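Glutamine amidotransferase subunit pdxT (PDB 2YWD) probably hydrolyses glutamine to glutamate and ammonia, which is passed to the partner subunit PdxS for the synthesis of pyridoxal 5'-phosphate. Local coordinates at residues 49-54 and 107-112; 75-80 and 85-90. All coordinates share one frame; numbering follows the deposited sequence.

Contact 1 (49-54 and 107-112); sequences ESTTIG and VERNAF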
loop_
_atom_site.group_PDB
_atom_site.type_symbol
_atom_site.label_atom_id
_atom_site.label_comp_id
_atom_site.label_asym_id
_atom_site.label_seq_id
_atom_site.Cartn_x
_atom_site.Cartn_y
_atom_site.Cartn_z
ATOM N N GLU A 49 -5.230 -8.185 7.084
ATOM C CA GLU A 49 -5.639 -7.789 8.428
ATOM C C GLU A 49 -4.568 -6.843 8.977
ATOM O O GLU A 49 -3.529 -7.285 9.464
ATOM C CB GLU A 49 -5.774 -9.046 9.294
ATOM C CG GLU A 49 -6.716 -8.884 10.465
ATOM C CD GLU A 49 -6.215 -7.852 11.439
ATOM O OE1 GLU A 49 -5.402 -8.215 12.312
ATOM O OE2 GLU A 49 -6.621 -6.679 11.316
ATOM N N SER A 50 -4.833 -5.540 8.902
ATOM C CA SER A 50 -3.862 -4.532 9.324
ATOM C C SER A 50 -3.258 -4.640 10.721
ATOM O O SER A 50 -2.080 -4.330 10.894
ATOM C CB SER A 50 -4.430 -3.116 9.125
ATOM O OG SER A 50 -5.473 -2.813 10.041
ATOM N N THR A 51 -4.028 -5.071 11.715
ATOM C CA THR A 51 -3.461 -5.160 13.062
ATOM C C THR A 51 -2.450 -6.302 13.162
ATOM O O THR A 51 -1.457 -6.207 13.892
ATOM C CB THR A 51 -4.549 -5.358 14.148
ATOM O OG1 THR A 51 -4.980 -6.725 14.162
ATOM C CG2 THR A 51 -5.743 -4.447 13.882
ATOM N N THR A 52 -2.699 -7.376 12.419
ATOM C CA THR A 52 -1.809 -8.533 12.421
ATOM C C THR A 52 -0.536 -8.244 11.627
ATOM O O THR A 52 0.569 -8.525 12.092
ATOM C CB THR A 52 -2.527 -9.769 11.848
ATOM O OG1 THR A 52 -3.628 -10.106 12.702
ATOM C CG2 THR A 52 -1.580 -10.958 11.755
ATOM N N ILE A 53 -0.687 -7.685 10.431
ATOM C CA ILE A 53 0.474 -7.347 9.615
ATOM C C ILE A 53 1.356 -6.393 10.422
ATOM O O ILE A 53 2.577 -6.540 10.458
ATOM C CB ILE A 53 0.049 -6.676 8.291
ATOM C CG1 ILE A 53 -0.558 -7.730 7.362
ATOM C CG2 ILE A 53 1.252 -6.006 7.621
ATOM C CD1 ILE A 53 -1.212 -7.153 6.111
ATOM N N GLY A 54 0.727 -5.427 11.084
ATOM C CA GLY A 54 1.484 -4.484 11.889
ATOM C C GLY A 54 2.213 -5.150 13.045
ATOM O O GLY A 54 3.405 -4.908 13.261
ATOM N N VAL A 107 -5.821 7.909 8.625
ATOM C CA VAL A 107 -6.665 6.917 7.973
ATOM C C VAL A 107 -7.616 6.250 8.950
ATOM O O VAL A 107 -7.220 5.860 10.048
ATOM C CB VAL A 107 -5.818 5.811 7.307
ATOM C CG1 VAL A 107 -6.729 4.731 6.734
ATOM C CG2 VAL A 107 -4.949 6.408 6.208
ATOM N N GLU A 108 -8.875 6.116 8.546
ATOM C CA GLU A 108 -9.856 5.454 9.392
ATOM C C GLU A 108 -10.205 4.124 8.730
ATOM O O GLU A 108 -10.582 4.078 7.556
ATOM C CB GLU A 108 -11.117 6.306 9.552
ATOM C CG GLU A 108 -12.015 5.812 10.680
ATOM C CD GLU A 108 -13.315 6.581 10.793
ATOM O OE1 GLU A 108 -13.411 7.688 10.217
ATOM O OE2 GLU A 108 -14.238 6.073 11.468
ATOM N N ARG A 109 -10.059 3.043 9.484
ATOM C CA ARG A 109 -10.340 1.707 8.978
ATOM C C ARG A 109 -11.815 1.499 8.632
ATOM O O ARG A 109 -12.696 2.026 9.315
ATOM C CB ARG A 109 -9.897 0.670 10.021
ATOM C CG ARG A 109 -8.380 0.524 10.146
ATOM C CD ARG A 109 -7.991 -0.144 11.463
ATOM N NE ARG A 109 -8.886 -1.252 11.782
ATOM C CZ ARG A 109 -8.892 -1.905 12.938
ATOM N NH1 ARG A 109 -8.042 -1.576 13.902
ATOM N NH2 ARG A 109 -9.778 -2.871 13.143
ATOM N N ASN A 110 -12.062 0.751 7.553
ATOM C CA ASN A 110 -13.410 0.392 7.086
ATOM C C ASN A 110 -14.449 1.459 7.450
ATOM O O ASN A 110 -15.394 1.202 8.204
ATOM C CB ASN A 110 -13.781 -0.967 7.700
ATOM C CG ASN A 110 -15.090 -1.518 7.181
ATOM O OD1 ASN A 110 -15.540 -1.166 6.095
ATOM N ND2 ASN A 110 -15.702 -2.410 7.955
ATOM N N ALA A 111 -14.286 2.646 6.874
ATOM C CA ALA A 111 -15.151 3.774 7.195
ATOM C C ALA A 111 -16.026 4.359 6.094
ATOM O O ALA A 111 -16.517 5.480 6.247
ATOM C CB ALA A 111 -14.289 4.889 7.801
ATOM N N PHE A 112 -16.253 3.623 5.008
ATOM C CA PHE A 112 -17.077 4.156 3.918
ATOM C C PHE A 112 -18.566 4.292 4.217
ATOM O O PHE A 112 -19.277 5.024 3.524
ATOM C CB PHE A 112 -16.897 3.330 2.649
ATOM C CG PHE A 112 -15.917 3.918 1.695
ATOM C CD1 PHE A 112 -14.579 3.539 1.724
ATOM C CD2 PHE A 112 -16.324 4.886 0.783
ATOM C CE1 PHE A 112 -13.656 4.114 0.852
ATOM C CE2 PHE A 112 -15.411 5.468 -0.094
ATOM C CZ PHE A 112 -14.074 5.081 -0.059
#

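Contact 2 (75-80 and 85-90); sequences LALFGT and IWLAKE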
loop_
_atom_site.group_PDB
_atom_site.type_symbol
_atom_site.label_atom_id
_atom_site.label_comp_id
_atom_site.label_asym_id
_atom_site.label_seq_id
_atom_site.Cartn_x
_atom_site.Cartn_y
_atom_site.Cartn_z
ATOM N N LEU A 75 14.371 2.435 -0.653
ATOM C CA LEU A 75 13.257 1.496 -0.749
ATOM C C LEU A 75 11.918 2.191 -0.963
ATOM O O LEU A 75 11.508 3.027 -0.154
ATOM C CB LEU A 75 13.178 0.639 0.518
ATOM C CG LEU A 75 12.099 -0.448 0.524
ATOM C CD1 LEU A 75 12.395 -1.454 -0.586
ATOM C CD2 LEU A 75 12.059 -1.141 1.882
ATOM N N ALA A 76 11.244 1.840 -2.055
ATOM C CA ALA A 76 9.937 2.410 -2.372
ATOM C C ALA A 76 8.876 1.482 -1.793
ATOM O O ALA A 76 9.058 0.267 -1.770
ATOM C CB ALA A 76 9.761 2.527 -3.874
ATOM N N LEU A 77 7.769 2.064 -1.346
ATOM C CA LEU A 77 6.678 1.306 -0.742
ATOM C C LEU A 77 5.342 1.569 -1.418
ATOM O O LEU A 77 5.040 2.695 -1.806
ATOM C CB LEU A 77 6.533 1.679 0.736
ATOM C CG LEU A 77 7.750 1.522 1.639
ATOM C CD1 LEU A 77 7.409 2.037 3.030
ATOM C CD2 LEU A 77 8.163 0.055 1.688
ATOM N N PHE A 78 4.542 0.517 -1.540
ATOM C CA PHE A 78 3.209 0.606 -2.119
ATOM C C PHE A 78 2.315 -0.198 -1.180
ATOM O O PHE A 78 2.448 -1.417 -1.082
ATOM C CB PHE A 78 3.178 -0.005 -3.530
ATOM C CG PHE A 78 1.835 0.114 -4.231
ATOM C CD1 PHE A 78 0.845 0.969 -3.751
ATOM C CD2 PHE A 78 1.580 -0.615 -5.394
ATOM C CE1 PHE A 78 -0.378 1.097 -4.417
ATOM C CE2 PHE A 78 0.364 -0.494 -6.069
ATOM C CZ PHE A 78 -0.618 0.363 -5.581
ATOM N N GLY A 79 1.432 0.495 -0.469
ATOM C CA GLY A 79 0.531 -0.178 0.446
ATOM C C GLY A 79 -0.885 -0.140 -0.089
ATOM O O GLY A 79 -1.364 0.911 -0.507
ATOM N N THR A 80 -1.552 -1.287 -0.082
ATOM C CA THR A 80 -2.919 -1.390 -0.572
ATOM C C THR A 80 -3.823 -1.892 0.547
ATOM O O THR A 80 -3.573 -2.952 1.115
ATOM C CB THR A 80 -3.015 -2.374 -1.763
ATOM O OG1 THR A 80 -2.588 -3.684 -1.349
ATOM C CG2 THR A 80 -2.128 -1.908 -2.897
ATOM N N ILE A 85 -3.060 1.368 5.491
ATOM C CA ILE A 85 -3.264 1.611 6.914
ATOM C C ILE A 85 -1.920 1.522 7.644
ATOM O O ILE A 85 -1.598 2.363 8.485
ATOM C CB ILE A 85 -4.246 0.573 7.499
ATOM C CG1 ILE A 85 -5.639 0.785 6.896
ATOM C CG2 ILE A 85 -4.301 0.698 9.016
ATOM C CD1 ILE A 85 -6.589 -0.387 7.121
ATOM N N TRP A 86 -1.137 0.500 7.305
ATOM C CA TRP A 86 0.178 0.280 7.913
ATOM C C TRP A 86 1.108 1.472 7.697
ATOM O O TRP A 86 1.916 1.808 8.566
ATOM C CB TRP A 86 0.820 -0.976 7.314
ATOM C CG TRP A 86 2.081 -1.403 7.990
ATOM C CD1 TRP A 86 2.204 -1.899 9.260
ATOM C CD2 TRP A 86 3.402 -1.401 7.430
ATOM N NE1 TRP A 86 3.519 -2.209 9.522
ATOM C CE2 TRP A 86 4.275 -1.913 8.415
ATOM C CE3 TRP A 86 3.931 -1.017 6.189
ATOM C CZ2 TRP A 86 5.653 -2.053 8.199
ATOM C CZ3 TRP A 86 5.304 -1.154 5.974
ATOM C CH2 TRP A 86 6.148 -1.669 6.978
ATOM N N LEU A 87 0.994 2.109 6.535
ATOM C CA LEU A 87 1.838 3.256 6.203
ATOM C C LEU A 87 1.450 4.553 6.918
ATOM O O LEU A 87 2.300 5.406 7.168
ATOM C CB LEU A 87 1.812 3.502 4.688
ATOM C CG LEU A 87 2.418 2.440 3.764
ATOM C CD1 LEU A 87 2.025 2.725 2.314
ATOM C CD2 LEU A 87 3.929 2.439 3.918
ATOM N N ALA A 88 0.170 4.691 7.248
ATOM C CA ALA A 88 -0.349 5.902 7.887
ATOM C C ALA A 88 0.259 6.277 9.234
ATOM O O ALA A 88 0.408 5.441 10.126
ATOM C CB ALA A 88 -1.863 5.797 8.026
ATOM N N LYS A 89 0.592 7.553 9.377
ATOM C CA LYS A 89 1.161 8.053 10.619
ATOM C C LYS A 89 0.113 7.977 11.725
ATOM O O LYS A 89 0.441 7.727 12.887
ATOM C CB LYS A 89 1.630 9.501 10.446
ATOM C CG LYS A 89 2.230 10.100 11.711
ATOM C CD LYS A 89 3.057 11.333 11.409
ATOM C CE LYS A 89 4.281 10.982 10.573
ATOM N NZ LYS A 89 5.211 10.057 11.281
ATOM N N GLU A 90 -1.150 8.184 11.358
ATOM C CA GLU A 90 -2.237 8.129 12.330
ATOM C C GLU A 90 -3.400 7.277 11.840
ATOM O O GLU A 90 -3.860 7.424 10.706
ATOM C CB GLU A 90 -2.773 9.534 12.637
ATOM C CG GLU A 90 -1.780 10.508 13.277
ATOM C CD GLU A 90 -1.266 10.035 14.627
ATOM O OE1 GLU A 90 -1.991 9.292 15.321
ATOM O OE2 GLU A 90 -0.136 10.423 14.999
#

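Contact 1 (49-54 and 107-112)
At the predicted glutamine-binding site of this class I glutaminase, Arg109 reaches from the end of strand 103-108 to Ser50 and Thr51 on the first turn of helix 50-59. The backbones stay separated, with the CA atoms of Ser50 and Arg109 9.0 Å apart, and the arginine side chain spans the gap. Its CD lies 3.9 Å from Ser50 OG, and NH1 3.7 Å from Thr51 CG2; both groups meet the guanidinium obliquely, and the Thr51 and Arg109 side chains cross at about a right angle. The bend at chi3 (41°) turns the guanidinium off the line of the CB-CG-CD chain, bringing NH1 to Thr51 CG2. No hydrogen bond joins the segments: Ser50 OG and Arg109 NH1 both bond to the side-chain amide of Gln97, and Tyr94 makes a cation-pi contact with the arginine. Gly48, Ile136 and Arg137 complete the predicted site, the side chain of Arg137 about 8 Å from that of Arg109. Glu49 is also the N-cap of the helix, where OE2 accepts from Thr51 N at 3.1 Å from above the carboxylate plane, and OE1 takes Thr52 OG1 at 2.6 Å on the anti side. Glu49 OE2 and Arg109 NH2 remain 5.3 Å apart, close but not paired. Replacing this arginine by alanine would probably cost Gln97 OE1 this donor and Tyr94 its cation-pi partner, and open a gap beside Thr51 CG2.

Contact 2 (75-80 and 85-90)
Leu87, Leu77 and Gly79 make up this buried contact, with the leucine of helix 82-87 dividing its two methyls between two residues of strand 76-80. Leu87 CD2 meets Leu77 CD1 at 3.6 Å, an apolar contact, the two side chains meeting at a slant. The other methyl, CD1, rests on the strand backbone, 3.6 Å from Gly79 N and 3.8 Å from Gly79 CA. With CG beside the backbone N (chi1 -66°) and chi2 extended at 168°, Leu87 projects its forked end at the strand. The fit at Gly79 is close: with Leu87 placed as it is, a CB there would collide with Leu87 CD1 at 2.7 Å. Gly79 begins the GxCxG pattern of a probable nucleophile elbow, the sharp strand-to-helix turn that presents the predicted nucleophile Cys81; the helix then folds back over the strand, the nearest CA atoms being those of Gly79 and Leu87, 6.8 Å apart. Strand 76-80 lies centrally in the mixed sheet, hydrogen-bonded through Leu77 to strand 166-169 and through Phe78 to strand 42-45. On the face Leu77 points to, Val66 and Val70 of helix 62-71 pack against it, while Leu87 also touches Val166; Phe78, directed away from Leu87, meets helix 180-189.

How the contacts relate
Contact 2 is nested in the chain loop that contact 1 closes, and their centres lie 12 Å apart. Segment 85-90 joins them by touching both halves of contact 1: Ile85 CD1 packs on Arg109 CG at 3.6 Å, and Trp86 CD1 approaches Gly54 CA at 3.8 Å. Farther along, Glu90 O is 2.9 Å from Val107 N, a probable hydrogen bond between neighbouring strands 90-91 and 103-108. Both contacts border the predicted active site without including Cys81: the side chain of Ser50 in contact 1 is about 7 Å from that of Cys81, and Gly79 in contact 2 is about 8 Å from it. Contact 1 thus belongs to the predicted substrate-binding side, contact 2 to the strand-helix unit bearing the nucleophile.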